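Local coordinates for methylxanthine N3-demethylase NdmB (Pseudomonas putida, PDB 6ICL), which catalyses the N3-demethylation of theobromine and related methylxanthines, a step of caffeine breakdown, as a Rieske oxygenase with a [2Fe-2S] cluster and a non-heme iron, at residues 254-259 and 340-345; 44-49 and 68-73. One frame throughout, in Å; residues are numbered along the deposited sequence.

Contact 1: residues 254-259 and 340-345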
ATOM      1  N   MET A 254     -36.368 -19.259 -11.677  1.00 39.00           N
ATOM      2  CA  MET A 254     -35.188 -19.615 -12.445  1.00 37.40           C
ATOM      3  C   MET A 254     -34.651 -18.402 -13.213  1.00 39.92           C
ATOM      4  O   MET A 254     -35.421 -17.545 -13.655  1.00 40.95           O
ATOM      5  CB  MET A 254     -35.520 -20.752 -13.398  1.00 38.79           C
ATOM      6  CG  MET A 254     -35.953 -22.027 -12.669  1.00 40.40           C
ATOM      7  SD  MET A 254     -34.582 -22.860 -11.840  1.00 40.60           S
ATOM      8  CE  MET A 254     -33.699 -23.466 -13.281  1.00 37.17           C
ATOM      9  N   PRO A 255     -33.323 -18.340 -13.416  1.00 36.31           N
ATOM     10  CA  PRO A 255     -32.342 -19.373 -13.094  1.00 34.58           C
ATOM     11  C   PRO A 255     -31.649 -19.211 -11.760  1.00 34.73           C
ATOM     12  O   PRO A 255     -30.964 -20.142 -11.384  1.00 36.52           O
ATOM     13  CB  PRO A 255     -31.320 -19.246 -14.224  1.00 33.34           C
ATOM     14  CG  PRO A 255     -31.755 -18.024 -15.059  1.00 36.22           C
ATOM     15  CD  PRO A 255     -32.713 -17.264 -14.209  1.00 38.48           C
ATOM     16  N   TYR A 256     -31.852 -18.108 -11.021  1.00 36.62           N
ATOM     17  CA  TYR A 256     -30.929 -17.843  -9.917  1.00 35.06           C
ATOM     18  C   TYR A 256     -31.557 -17.187  -8.691  1.00 37.90           C
ATOM     19  O   TYR A 256     -30.819 -16.596  -7.891  1.00 33.05           O
ATOM     20  CB  TYR A 256     -29.787 -16.918 -10.386  1.00 35.59           C
ATOM     21  CG  TYR A 256     -28.922 -17.442 -11.509  1.00 35.29           C
ATOM     22  CD1 TYR A 256     -28.231 -18.650 -11.381  1.00 33.50           C
ATOM     23  CD2 TYR A 256     -28.756 -16.715 -12.680  1.00 31.21           C
ATOM     24  CE1 TYR A 256     -27.422 -19.131 -12.396  1.00 30.98           C
ATOM     25  CE2 TYR A 256     -27.939 -17.191 -13.698  1.00 34.33           C
ATOM     26  CZ  TYR A 256     -27.272 -18.400 -13.542  1.00 37.31           C
ATOM     27  OH  TYR A 256     -26.455 -18.886 -14.545  1.00 36.50           O
ATOM     28  N   SER A 257     -32.869 -17.256  -8.500  1.00 32.01           N
ATOM     29  CA  SER A 257     -33.474 -16.595  -7.360  1.00 37.69           C
ATOM     30  C   SER A 257     -33.958 -17.600  -6.324  1.00 37.93           C
ATOM     31  O   SER A 257     -34.276 -18.758  -6.637  1.00 38.59           O
ATOM     32  CB  SER A 257     -34.637 -15.708  -7.799  1.00 35.16           C
ATOM     33  OG  SER A 257     -34.195 -14.826  -8.810  1.00 34.44           O
ATOM     34  N   VAL A 258     -34.013 -17.138  -5.078  1.00 34.77           N
ATOM     35  CA  VAL A 258     -34.547 -17.916  -3.957  1.00 32.68           C
ATOM     36  C   VAL A 258     -35.377 -16.986  -3.090  1.00 38.02           C
ATOM     37  O   VAL A 258     -34.861 -15.989  -2.575  1.00 38.80           O
ATOM     38  CB  VAL A 258     -33.458 -18.571  -3.085  1.00 38.57           C
ATOM     39  CG1 VAL A 258     -34.127 -19.352  -1.920  1.00 34.78           C
ATOM     40  CG2 VAL A 258     -32.579 -19.482  -3.895  1.00 34.45           C
ATOM     41  N   ASN A 259     -36.649 -17.318  -2.903  1.00 39.45           N
ATOM     42  CA  ASN A 259     -37.479 -16.682  -1.893  1.00 35.91           C
ATOM     43  C   ASN A 259     -37.740 -17.723  -0.809  1.00 42.72           C
ATOM     44  O   ASN A 259     -38.437 -18.717  -1.054  1.00 38.19           O
ATOM     45  CB  ASN A 259     -38.783 -16.156  -2.503  1.00 38.94           C
ATOM     46  CG  ASN A 259     -39.626 -15.397  -1.501  1.00 43.12           C
ATOM     47  OD1 ASN A 259     -39.516 -14.166  -1.375  1.00 44.32           O
ATOM     48  ND2 ASN A 259     -40.469 -16.122  -0.766  1.00 42.27           N
ATOM     49  N   VAL A 340     -29.824 -31.399  -7.600  1.00 41.08           N
ATOM     50  CA  VAL A 340     -29.956 -32.218  -8.805  1.00 40.05           C
ATOM     51  C   VAL A 340     -31.099 -31.711  -9.681  1.00 35.75           C
ATOM     52  O   VAL A 340     -30.954 -31.573 -10.902  1.00 41.57           O
ATOM     53  CB  VAL A 340     -30.134 -33.699  -8.404  1.00 43.79           C
ATOM     54  CG1 VAL A 340     -30.538 -34.561  -9.599  1.00 41.29           C
ATOM     55  CG2 VAL A 340     -28.848 -34.219  -7.817  1.00 38.40           C
ATOM     56  N   GLN A 341     -32.238 -31.392  -9.075  1.00 38.60           N
ATOM     57  CA  GLN A 341     -33.358 -30.844  -9.845  1.00 43.56           C
ATOM     58  C   GLN A 341     -33.010 -29.486 -10.449  1.00 43.05           C
ATOM     59  O   GLN A 341     -33.435 -29.156 -11.565  1.00 38.11           O
ATOM     60  CB  GLN A 341     -34.594 -30.738  -8.951  1.00 39.69           C
ATOM     61  CG  GLN A 341     -35.125 -32.103  -8.540  1.00 47.27           C
ATOM     62  CD  GLN A 341     -35.296 -33.015  -9.750  1.00 47.92           C
ATOM     63  OE1 GLN A 341     -35.943 -32.646 -10.736  1.00 47.92           O
ATOM     64  NE2 GLN A 341     -34.693 -34.191  -9.691  1.00 51.97           N
ATOM     65  N   PHE A 342     -32.218 -28.693  -9.730  1.00 42.36           N
ATOM     66  CA  PHE A 342     -31.759 -27.408 -10.252  1.00 38.84           C
ATOM     67  C   PHE A 342     -30.863 -27.607 -11.469  1.00 35.28           C
ATOM     68  O   PHE A 342     -31.064 -26.989 -12.527  1.00 36.64           O
ATOM     69  CB  PHE A 342     -31.026 -26.674  -9.127  1.00 38.75           C
ATOM     70  CG  PHE A 342     -30.476 -25.319  -9.503  1.00 39.66           C
ATOM     71  CD1 PHE A 342     -31.326 -24.234  -9.712  1.00 35.25           C
ATOM     72  CD2 PHE A 342     -29.104 -25.116  -9.557  1.00 36.36           C
ATOM     73  CE1 PHE A 342     -30.803 -22.971 -10.011  1.00 36.36           C
ATOM     74  CE2 PHE A 342     -28.564 -23.852  -9.852  1.00 37.52           C
ATOM     75  CZ  PHE A 342     -29.421 -22.780 -10.075  1.00 35.69           C
ATOM     76  N   ARG A 343     -29.872 -28.484 -11.338  1.00 37.24           N
ATOM     77  CA  ARG A 343     -28.993 -28.794 -12.462  1.00 40.37           C
ATOM     78  C   ARG A 343     -29.764 -29.375 -13.647  1.00 40.94           C
ATOM     79  O   ARG A 343     -29.500 -29.017 -14.802  1.00 41.71           O
ATOM     80  CB  ARG A 343     -27.903 -29.755 -11.997  1.00 40.65           C
ATOM     81  CG  ARG A 343     -27.037 -29.152 -10.923  1.00 41.21           C
ATOM     82  CD  ARG A 343     -25.964 -30.070 -10.453  1.00 38.16           C
ATOM     83  NE  ARG A 343     -25.125 -29.358  -9.506  1.00 40.47           N
ATOM     84  CZ  ARG A 343     -23.824 -29.550  -9.350  1.00 43.46           C
ATOM     85  NH1 ARG A 343     -23.195 -30.446 -10.088  1.00 46.39           N
ATOM     86  NH2 ARG A 343     -23.145 -28.831  -8.469  1.00 40.39           N
ATOM     87  N   LYS A 344     -30.734 -30.257 -13.381  1.00 43.75           N
ATOM     88  CA  LYS A 344     -31.543 -30.828 -14.460  1.00 39.53           C
ATOM     89  C   LYS A 344     -32.244 -29.743 -15.253  1.00 41.54           C
ATOM     90  O   LYS A 344     -32.208 -29.734 -16.488  1.00 41.75           O
ATOM     91  CB  LYS A 344     -32.589 -31.791 -13.894  1.00 46.24           C
ATOM     92  CG  LYS A 344     -32.070 -33.151 -13.471  1.00 50.31           C
ATOM     93  CD  LYS A 344     -33.244 -34.155 -13.392  1.00 61.15           C
ATOM     94  CE  LYS A 344     -32.831 -35.515 -12.795  1.00 60.89           C
ATOM     95  NZ  LYS A 344     -31.847 -36.272 -13.628  1.00 66.78           N
ATOM     96  N   TRP A 345     -32.908 -28.820 -14.555  1.00 39.74           N
ATOM     97  CA  TRP A 345     -33.673 -27.814 -15.273  1.00 38.87           C
ATOM     98  C   TRP A 345     -32.755 -26.820 -15.967  1.00 39.60           C
ATOM     99  O   TRP A 345     -33.064 -26.376 -17.077  1.00 42.42           O
ATOM    100  CB  TRP A 345     -34.643 -27.112 -14.327  1.00 41.23           C
ATOM    101  CG  TRP A 345     -35.782 -26.447 -15.020  1.00 41.85           C
ATOM    102  CD1 TRP A 345     -36.019 -26.413 -16.369  1.00 41.08           C
ATOM    103  CD2 TRP A 345     -36.850 -25.724 -14.408  1.00 36.19           C
ATOM    104  NE1 TRP A 345     -37.162 -25.696 -16.627  1.00 40.83           N
ATOM    105  CE2 TRP A 345     -37.694 -25.268 -15.442  1.00 36.90           C
ATOM    106  CE3 TRP A 345     -37.167 -25.402 -13.084  1.00 41.38           C
ATOM    107  CZ2 TRP A 345     -38.832 -24.516 -15.197  1.00 39.41           C
ATOM    108  CZ3 TRP A 345     -38.315 -24.660 -12.840  1.00 36.13           C
ATOM    109  CH2 TRP A 345     -39.135 -24.235 -13.893  1.00 40.08           C
TER
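F342 and W345, one helical turn apart on helix 337-355, receive M254 and P255 from the turn that joins strands 246-253 and 257-264. In the C-terminal domain of this Rieske oxygenase, the helix packs on this connection between two antiparallel strands, which holds a cis peptide before P255. No hydrogen bond joins the two segments.

F342 comes first. Its CG is anti to the backbone N (chi1 180°), which carries the ring from the helix flank to the turn. The ring edge meets the backbone carbonyl of P255, with CE1 of F342 3.1 Å from O of P255, near the ring plane. That oxygen also accepts a hydrogen bond from H346, and the phenyl edge lies beside it. Further round the rim, CZ of F342 lies 4.5 Å from CD1 of Y256. SD of M254 approaches the F342 ring obliquely, 4.1 Å from CD1 of F342, in a Met-aromatic contact. W189 of helix 185-192 stacks on the same phenylalanine.

W345 takes the rest of M254. Its indole N-H is bonded to S363 O, which helps to fix the ring. The M254 chain bends at chi2 and chi3 (-72° and -71°), and this curls its end along the indole. SD of M254 also approaches the indole obliquely, a second Met-aromatic contact. CE of M254 reaches back to CB of W345 at 3.9 Å. CG of M254 sits over one face of the six-membered ring in a CH-pi contact, 3.5 Å from CZ3 of W345.

Contact 2: residues 44-49 and 68-73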
ATOM      1  N   ASN A  44     -30.542   2.153  -5.052  1.00 32.68           N
ATOM      2  CA  ASN A  44     -29.604   3.004  -4.330  1.00 35.11           C
ATOM      3  C   ASN A  44     -28.224   3.001  -4.983  1.00 39.42           C
ATOM      4  O   ASN A  44     -27.604   4.065  -5.175  1.00 30.44           O
ATOM      5  CB  ASN A  44     -29.504   2.532  -2.886  1.00 34.65           C
ATOM      6  CG  ASN A  44     -28.882   3.564  -2.004  1.00 46.10           C
ATOM      7  OD1 ASN A  44     -27.694   3.484  -1.673  1.00 46.99           O
ATOM      8  ND2 ASN A  44     -29.670   4.572  -1.634  1.00 46.79           N
ATOM      9  N   GLU A  45     -27.708   1.806  -5.306  1.00 33.64           N
ATOM     10  CA  GLU A  45     -26.439   1.718  -6.022  1.00 34.49           C
ATOM     11  C   GLU A  45     -26.472   2.515  -7.321  1.00 37.09           C
ATOM     12  O   GLU A  45     -25.496   3.189  -7.674  1.00 34.36           O
ATOM     13  CB  GLU A  45     -26.089   0.247  -6.299  1.00 32.76           C
ATOM     14  CG  GLU A  45     -25.436  -0.445  -5.101  1.00 36.02           C
ATOM     15  CD  GLU A  45     -25.421  -1.969  -5.217  1.00 36.64           C
ATOM     16  OE1 GLU A  45     -24.951  -2.617  -4.265  1.00 37.06           O
ATOM     17  OE2 GLU A  45     -25.884  -2.515  -6.248  1.00 36.57           O
ATOM     18  N   PHE A  46     -27.582   2.438  -8.062  1.00 32.04           N
ATOM     19  CA  PHE A  46     -27.659   3.185  -9.312  1.00 31.48           C
ATOM     20  C   PHE A  46     -27.616   4.699  -9.065  1.00 31.04           C
ATOM     21  O   PHE A  46     -26.943   5.444  -9.793  1.00 30.66           O
ATOM     22  CB  PHE A  46     -28.938   2.815 -10.063  1.00 29.79           C
ATOM     23  CG  PHE A  46     -29.255   3.758 -11.151  1.00 31.15           C
ATOM     24  CD1 PHE A  46     -28.599   3.659 -12.383  1.00 31.56           C
ATOM     25  CD2 PHE A  46     -30.164   4.787 -10.946  1.00 33.15           C
ATOM     26  CE1 PHE A  46     -28.882   4.566 -13.411  1.00 31.42           C
ATOM     27  CE2 PHE A  46     -30.434   5.694 -11.952  1.00 33.73           C
ATOM     28  CZ  PHE A  46     -29.793   5.577 -13.195  1.00 32.07           C
ATOM     29  N   GLU A  47     -28.358   5.169  -8.066  1.00 29.01           N
ATOM     30  CA  GLU A  47     -28.428   6.605  -7.795  1.00 36.02           C
ATOM     31  C   GLU A  47     -27.116   7.157  -7.239  1.00 36.50           C
ATOM     32  O   GLU A  47     -26.797   8.324  -7.484  1.00 38.53           O
ATOM     33  CB  GLU A  47     -29.591   6.892  -6.844  1.00 32.56           C
ATOM     34  CG  GLU A  47     -30.957   6.639  -7.514  1.00 32.94           C
ATOM     35  CD  GLU A  47     -32.143   6.972  -6.601  1.00 37.64           C
ATOM     36  OE1 GLU A  47     -31.949   7.073  -5.370  1.00 38.81           O
ATOM     37  OE2 GLU A  47     -33.266   7.153  -7.123  1.00 40.43           O
ATOM     38  N   ARG A  48     -26.329   6.337  -6.531  1.00 32.33           N
ATOM     39  CA  ARG A  48     -25.008   6.725  -6.019  1.00 33.77           C
ATOM     40  C   ARG A  48     -23.891   6.682  -7.060  1.00 33.49           C
ATOM     41  O   ARG A  48     -22.799   7.172  -6.771  1.00 35.24           O
ATOM     42  CB  ARG A  48     -24.569   5.796  -4.882  1.00 36.18           C
ATOM     43  CG  ARG A  48     -25.126   6.102  -3.528  1.00 45.55           C
ATOM     44  CD  ARG A  48     -25.157   4.825  -2.639  1.00 48.90           C
ATOM     45  NE  ARG A  48     -24.177   3.785  -2.984  1.00 50.63           N
ATOM     46  CZ  ARG A  48     -24.280   2.499  -2.599  1.00 52.22           C
ATOM     47  NH1 ARG A  48     -25.328   2.085  -1.879  1.00 45.55           N
ATOM     48  NH2 ARG A  48     -23.347   1.617  -2.936  1.00 50.57           N
ATOM     49  N   ALA A  49     -24.106   6.057  -8.220  1.00 31.11           N
ATOM     50  CA  ALA A  49     -23.056   5.873  -9.215  1.00 33.88           C
ATOM     51  C   ALA A  49     -22.621   7.168  -9.898  1.00 36.92           C
ATOM     52  O   ALA A  49     -21.544   7.205 -10.496  1.00 33.87           O
ATOM     53  CB  ALA A  49     -23.539   4.902 -10.286  1.00 32.82           C
ATOM     54  N   LEU A  68     -26.489   2.065 -17.737  1.00 30.59           N
ATOM     55  CA  LEU A  68     -27.774   2.422 -17.166  1.00 30.65           C
ATOM     56  C   LEU A  68     -27.856   3.938 -17.072  1.00 37.02           C
ATOM     57  O   LEU A  68     -26.893   4.596 -16.661  1.00 30.80           O
ATOM     58  CB  LEU A  68     -27.951   1.812 -15.769  1.00 30.95           C
ATOM     59  CG  LEU A  68     -27.776   0.286 -15.659  1.00 34.80           C
ATOM     60  CD1 LEU A  68     -27.965  -0.178 -14.229  1.00 31.08           C
ATOM     61  CD2 LEU A  68     -28.746  -0.458 -16.598  1.00 32.73           C
ATOM     62  N   ALA A  69     -28.999   4.497 -17.452  1.00 33.65           N
ATOM     63  CA  ALA A  69     -29.231   5.917 -17.242  1.00 33.14           C
ATOM     64  C   ALA A  69     -30.721   6.139 -17.060  1.00 38.74           C
ATOM     65  O   ALA A  69     -31.549   5.418 -17.634  1.00 36.45           O
ATOM     66  CB  ALA A  69     -28.723   6.760 -18.412  1.00 33.70           C
ATOM     67  N   ARG A  70     -31.058   7.139 -16.260  1.00 33.66           N
ATOM     68  CA  ARG A  70     -32.455   7.479 -16.028  1.00 35.95           C
ATOM     69  C   ARG A  70     -32.791   8.635 -16.951  1.00 38.99           C
ATOM     70  O   ARG A  70     -32.250   9.734 -16.798  1.00 37.01           O
ATOM     71  CB  ARG A  70     -32.732   7.838 -14.572  1.00 34.91           C
ATOM     72  CG  ARG A  70     -34.197   8.208 -14.356  1.00 37.30           C
ATOM     73  CD  ARG A  70     -34.688   7.711 -13.026  1.00 34.54           C
ATOM     74  NE  ARG A  70     -33.790   8.132 -11.965  1.00 41.80           N
ATOM     75  CZ  ARG A  70     -33.829   7.661 -10.731  1.00 42.30           C
ATOM     76  NH1 ARG A  70     -34.728   6.751 -10.391  1.00 41.53           N
ATOM     77  NH2 ARG A  70     -32.968   8.112  -9.833  1.00 42.27           N
ATOM     78  N   LEU A  71     -33.654   8.363 -17.934  1.00 35.92           N
ATOM     79  CA  LEU A  71     -34.086   9.328 -18.933  1.00 39.18           C
ATOM     80  C   LEU A  71     -35.599   9.486 -18.790  1.00 45.22           C
ATOM     81  O   LEU A  71     -36.337   8.502 -18.910  1.00 37.80           O
ATOM     82  CB  LEU A  71     -33.728   8.858 -20.348  1.00 35.81           C
ATOM     83  CG  LEU A  71     -32.261   8.547 -20.680  1.00 42.58           C
ATOM     84  CD1 LEU A  71     -32.108   8.217 -22.157  1.00 38.65           C
ATOM     85  CD2 LEU A  71     -31.346   9.700 -20.305  1.00 41.75           C
ATOM     86  N   ASN A  72     -36.050  10.709 -18.502  1.00 46.62           N
ATOM     87  CA  ASN A  72     -37.478  11.010 -18.374  1.00 44.25           C
ATOM     88  C   ASN A  72     -38.135  10.074 -17.374  1.00 46.80           C
ATOM     89  O   ASN A  72     -39.152   9.442 -17.658  1.00 47.63           O
ATOM     90  CB  ASN A  72     -38.176  10.919 -19.730  1.00 44.42           C
ATOM     91  CG  ASN A  72     -37.428  11.669 -20.816  1.00 43.09           C
ATOM     92  OD1 ASN A  72     -37.178  12.862 -20.678  1.00 47.60           O
ATOM     93  ND2 ASN A  72     -37.043  10.970 -21.884  1.00 41.92           N
ATOM     94  N   SER A  73     -37.504   9.948 -16.206  1.00 41.48           N
ATOM     95  CA  SER A  73     -37.973   9.169 -15.063  1.00 45.98           C
ATOM     96  C   SER A  73     -37.942   7.657 -15.269  1.00 43.49           C
ATOM     97  O   SER A  73     -38.406   6.919 -14.388  1.00 45.05           O
ATOM     98  CB  SER A  73     -39.387   9.582 -14.647  1.00 50.76           C
ATOM     99  OG  SER A  73     -39.405  10.966 -14.372  1.00 54.71           O
TER
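Helix 44-48 crosses strand 68-71 almost at right angles, at 84°, with their axes 9.8 Å apart at closest approach. The helix follows strand 37-42 and lies against the antiparallel sheet of the Rieske domain.

F46 is the apolar link. Its CG is anti to the backbone N (chi1 166°), and the ring points to the strand. CE1 of F46 packs 3.7 Å from CB of L68. At the far end of the ring, CZ of F46 lies 3.7 Å from N of R70, near the ring plane. M57 and I75 of the flanking strands and C41 of strand 37-42 also touch F46, so the ring is part of the domain core.

R70 follows the ring outward. Its chain bends at chi2 and chi3 and brings the guanidinium beside F46. CE2 of F46 sits over one face of this group, off its centre. The two planes are nearly perpendicular, 88° apart, so the guanidinium meets the rim of the ring. At its own edge, R70 forms a salt bridge to E47. NH2 of R70 is 2.9 Å from OE2 of E47, and the N-H points almost straight at the oxygen (173°). The donor lies on the anti side of the carboxylate and somewhat out of its plane.

R70 has further partners: NE bonds to H54 and NH2 to the carbonyl of G53. P299 of another subunit packs on both E47 and R70. A leucine in place of R70 would probably leave the E47 carboxylate without its cationic mate and the G53 carbonyl without this donor. Apolar at L68, the contact becomes ionic at E47, and the salt bridge ties the helix to the strand beside a subunit boundary.

In the fold
Contact 2 comes first along the chain and closes before contact 1 opens. It lies in the Rieske domain, between helix 43-48 and strand 64-71 of the six-stranded antiparallel sheet. Contact 1 lies in the C-terminal domain, between helix 337-355 and the turn leading into strand 257-264 of the seven-stranded antiparallel sheet. The two share no helix, strand or sheet. The centres of contact 1 and contact 2 are about 30 Å apart, on opposite sides of the chain's centre. The nearest atoms of contact 1 and contact 2 are about 15 Å apart. Contact 2 ties a helix to a strand in the domain holding the [2Fe-2S] cluster. Contact 1 ties a helix to a turn between strands in the domain holding the iron.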